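Local structure of de novo design, hyper stable, disulfide-rich mini protein (Synthetic construct, 5JG9) at residues C10-D13 / E14-R18; K22-G25 / E26-N29. The protein has no known biological activity, being a computationally designed, disulfide-rich miniprotein made to fold into a hyperstable strand-helix-strand-strand scaffold. All blocks are in the same frame, centred on the assembly; numbering follows the deposited sequence. Where two conformers were deposited one is given.

Contact 1: C10-D13 / E14-R18; sequences CGQD and EERVR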
# COMPACT_ATOMS: atom_id res chain seq x y z
N CYS A 10 1.68 9.39 -4.50
CA CYS A 10 1.95 10.80 -4.19
C CYS A 10 0.69 11.67 -4.33
O CYS A 10 0.59 12.73 -3.71
CB CYS A 10 3.10 11.33 -5.07
SG CYS A 10 4.73 10.53 -4.80
N GLY A 11 -0.25 11.24 -5.17
CA GLY A 11 -1.51 12.06 -5.42
C GLY A 11 -2.59 11.77 -4.39
O GLY A 11 -3.71 12.10 -4.62
N GLN A 12 -2.25 11.08 -3.30
CA GLN A 12 -3.20 10.77 -2.25
C GLN A 12 -2.57 11.08 -0.92
O GLN A 12 -1.40 10.89 -0.70
CB GLN A 12 -3.50 9.28 -2.29
CG GLN A 12 -4.05 8.79 -3.63
CD GLN A 12 -4.54 7.34 -3.70
OE1 GLN A 12 -5.22 6.93 -4.69
NE2 GLN A 12 -4.14 6.54 -2.78
N ASP A 13 -3.41 11.46 0.03
CA ASP A 13 -2.99 11.53 1.45
C ASP A 13 -2.82 10.17 2.16
O ASP A 13 -3.24 9.07 1.70
CB ASP A 13 -3.87 12.50 2.28
CG ASP A 13 -5.27 11.98 2.61
OD1 ASP A 13 -6.07 12.83 3.06
OD2 ASP A 13 -5.57 10.79 2.46
N GLU A 14 -2.11 10.25 3.28
CA GLU A 14 -1.72 9.07 4.02
C GLU A 14 -2.98 8.24 4.40
O GLU A 14 -3.00 7.04 4.31
CB GLU A 14 -1.02 9.51 5.29
CG GLU A 14 -0.60 8.35 6.18
CD GLU A 14 0.03 8.81 7.48
OE1 GLU A 14 0.11 10.03 7.72
OE2 GLU A 14 0.45 7.95 8.23
N GLU A 15 -4.04 8.93 4.81
CA GLU A 15 -5.25 8.28 5.34
C GLU A 15 -5.86 7.36 4.25
O GLU A 15 -6.06 6.18 4.47
CB GLU A 15 -6.22 9.37 5.87
CG GLU A 15 -7.30 8.85 6.80
CD GLU A 15 -8.44 8.13 6.09
OE1 GLU A 15 -9.01 7.15 6.73
OE2 GLU A 15 -8.79 8.55 4.92
N ARG A 16 -5.96 7.89 3.02
CA ARG A 16 -6.51 7.17 1.87
C ARG A 16 -5.65 6.02 1.43
O ARG A 16 -6.12 4.93 1.13
CB ARG A 16 -6.64 8.11 0.69
CG ARG A 16 -7.33 7.48 -0.47
CD ARG A 16 -7.69 8.51 -1.53
NE ARG A 16 -8.20 7.83 -2.71
CZ ARG A 16 -8.21 8.30 -3.98
NH1 ARG A 16 -7.73 9.51 -4.26
NH2 ARG A 16 -8.68 7.55 -4.99
N VAL A 17 -4.34 6.26 1.41
CA VAL A 17 -3.43 5.24 0.98
C VAL A 17 -3.58 4.01 1.94
O VAL A 17 -3.56 2.84 1.49
CB VAL A 17 -1.97 5.74 0.91
CG1 VAL A 17 -1.01 4.62 0.60
CG2 VAL A 17 -1.81 6.78 -0.19
N ARG A 18 -3.57 4.29 3.24
CA ARG A 18 -3.58 3.27 4.29
C ARG A 18 -4.85 2.43 4.19
O ARG A 18 -4.82 1.20 4.26
CB ARG A 18 -3.47 3.95 5.69
CG ARG A 18 -2.03 4.33 6.07
CD ARG A 18 -2.01 5.07 7.38
NE ARG A 18 -0.66 5.53 7.68
CZ ARG A 18 0.38 4.73 7.98
NH1 ARG A 18 0.31 3.38 8.08
NH2 ARG A 18 1.54 5.32 8.17
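Asp-13 and Val-17 begin the helical ladder of 14-28, with Val-17 N giving its hydrogen to Asp-13 O over 3.0 Å in a nearly straight bond. One position earlier, the Asp-13 side chain takes over the role of a backbone carbonyl: OD2 accepts from Arg-16 N at 3.0 Å, the N-H...O angle being 163°. The side chain reaches forward over the first turn because CG sits between the backbone N and the carbonyl carbon (chi1 74°). OD2 also rests against Arg-16 CB.

The Gln-12 amide lies flat against the Arg-16 guanidinium, the two planes 24° apart, with OE1 over the centre of one face and 3.4 Å from Arg-16 CZ. Arg-16 NE has its salt-bridge partner in Glu-20, a turn further on. Through its nitrogen the same amide meets Val-17, Gln-12 NE2 lying 3.5 Å from Val-17 CG2, and Val-17 in turn packs on Tyr-41 of strand 40-46. Glu-14 OE2 is gripped side-on by Arg-18 through NE and NH2. With Asp-13 as N-cap, the arrangement is a capped helix start, closing the loop from strand 5-8 that Cys-10 ties to Cys-40 by a disulfide.

Contact 2: K22-G25 / E26-N29; sequences KERG and ERQN
Lys-22 and Glu-26 face each other one helical turn apart, and the Glu-26 side chain can be followed along the join. Its backbone N donates to Lys-22 O at 2.9 Å, and CB and CG then run past that same carbonyl oxygen, with CG 3.2 Å from Lys-22 O. CG lies beside the backbone N, opposite the carbonyl carbon (chi1 -74°), which sends the extended chain back along the helix toward Lys-22. There CD comes against Lys-22 CG, and OE1 accepts from Lys-22 NZ at 3.0 Å on the syn side of the carboxylate, 29° out of its plane. OE2 stands further from the same NZ, at 3.5 Å, and beside Lys-22 CE. The lysine completes the salt bridge by bending at its last torsion (chi4 -73°), which brings NZ round to the carboxylate.

The next residue, Arg-27, bonds through its backbone N to Glu-23 O, and its guanidinium folds back so that one face covers Arg-24 CA, 3.7 Å from CZ. Arg-24 and Gln-28 run side by side, Gln-28 NE2 lying 3.4 Å from Arg-24 CG. Beyond this aliphatic stem, in one of the two conformers of Arg-24, the guanidinium makes a cation-pi contact with Tyr-7.

At the helix end, Gln-28 N bonds to Gly-25 O at 3.1 Å from above the carbonyl plane, and Asn-29 turns to positive phi in a Schellman motif. The chemistry thus has two parts: the Lys-22/Glu-26 pair is a surface i to i+4 salt bridge joining one turn to the next, while the Schellman turn brings the backbone ladder to its end.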
# COMPACT_ATOMS: atom_id res chain seq x y z
N LYS A 22 -4.98 -1.63 2.96
CA LYS A 22 -5.68 -2.62 3.77
C LYS A 22 -6.78 -3.36 2.98
O LYS A 22 -6.84 -4.57 3.01
CB LYS A 22 -6.31 -1.95 4.95
CG LYS A 22 -7.12 -2.87 5.83
CD LYS A 22 -7.50 -2.13 7.07
CE LYS A 22 -7.93 -3.07 8.18
NZ LYS A 22 -9.27 -3.61 7.87
N GLU A 23 -7.64 -2.57 2.32
CA GLU A 23 -8.65 -3.09 1.41
C GLU A 23 -8.07 -4.01 0.37
O GLU A 23 -8.53 -5.09 0.18
CB GLU A 23 -9.40 -1.93 0.72
CG GLU A 23 -10.51 -1.33 1.57
CD GLU A 23 -11.15 -0.03 1.03
OE1 GLU A 23 -10.67 0.58 -0.02
OE2 GLU A 23 -12.07 0.44 1.73
N ARG A 24 -7.00 -3.54 -0.29
CA ARG A 24 -6.34 -4.28 -1.37
C ARG A 24 -5.77 -5.61 -0.85
O ARG A 24 -5.96 -6.68 -1.44
CB ARG A 24 -5.27 -3.37 -2.02
CG ARG A 24 -4.37 -3.95 -3.10
CD ARG A 24 -3.37 -2.90 -3.64
NE ARG A 24 -3.81 -1.66 -4.35
CZ ARG A 24 -3.95 -0.45 -3.80
NH1 ARG A 24 -3.77 -0.26 -2.51
NH2 ARG A 24 -4.27 0.58 -4.55
N GLY A 25 -5.09 -5.58 0.25
CA GLY A 25 -4.53 -6.84 0.86
C GLY A 25 -5.64 -7.79 1.25
O GLY A 25 -5.64 -8.99 0.91
N GLU A 26 -6.63 -7.25 1.98
CA GLU A 26 -7.65 -8.10 2.59
C GLU A 26 -8.49 -8.75 1.53
O GLU A 26 -8.76 -9.97 1.63
CB GLU A 26 -8.50 -7.31 3.59
CG GLU A 26 -7.66 -7.08 4.82
CD GLU A 26 -8.37 -6.46 5.96
OE1 GLU A 26 -9.40 -5.78 5.78
OE2 GLU A 26 -7.79 -6.64 7.04
N ARG A 27 -8.84 -7.98 0.48
CA ARG A 27 -9.62 -8.49 -0.62
C ARG A 27 -8.93 -9.71 -1.31
O ARG A 27 -9.60 -10.57 -1.88
CB ARG A 27 -9.89 -7.33 -1.56
CG ARG A 27 -10.45 -7.64 -2.91
CD ARG A 27 -9.79 -6.74 -3.97
NE ARG A 27 -9.79 -5.34 -3.60
CZ ARG A 27 -8.93 -4.42 -4.07
NH1 ARG A 27 -7.90 -4.74 -4.87
NH2 ARG A 27 -9.08 -3.14 -3.67
N GLN A 28 -7.62 -9.74 -1.30
CA GLN A 28 -6.87 -10.71 -2.03
C GLN A 28 -6.27 -11.75 -1.13
O GLN A 28 -5.56 -12.62 -1.63
CB GLN A 28 -5.66 -10.00 -2.69
CG GLN A 28 -5.95 -9.11 -3.87
CD GLN A 28 -4.65 -8.38 -4.27
OE1 GLN A 28 -3.63 -9.01 -4.57
NE2 GLN A 28 -4.68 -7.09 -4.28
N ASN A 29 -6.47 -11.65 0.18
CA ASN A 29 -5.66 -12.43 1.15
C ASN A 29 -4.16 -12.40 0.87
O ASN A 29 -3.50 -13.41 0.80
CB ASN A 29 -6.18 -13.86 1.31
CG ASN A 29 -7.59 -13.90 1.80
OD1 ASN A 29 -8.01 -13.10 2.64
ND2 ASN A 29 -8.38 -14.80 1.22

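Both contacts belong to helix 14-28, contact 1 at its start and contact 2 at its end, their centres about 16 Å apart. Each is a surface contact with a single buried residue: Val-17 in the first, Gly-25 in the second. Their chemistry follows the polarity of the helix, a carboxylate taking up an N-H at the entrance and a change of backbone direction ending the ladder at the exit. Both also reach the sheet, contact 1 through Tyr-41 and contact 2 through Arg-24 on Cys-43 and Ile-45, so the same strand, 40-46, is touched near both ends of the helix. Segment 10-13 carries a disulfide cysteine, Cys-10, whereas contact 2 touches one, Cys-47, through Gln-28.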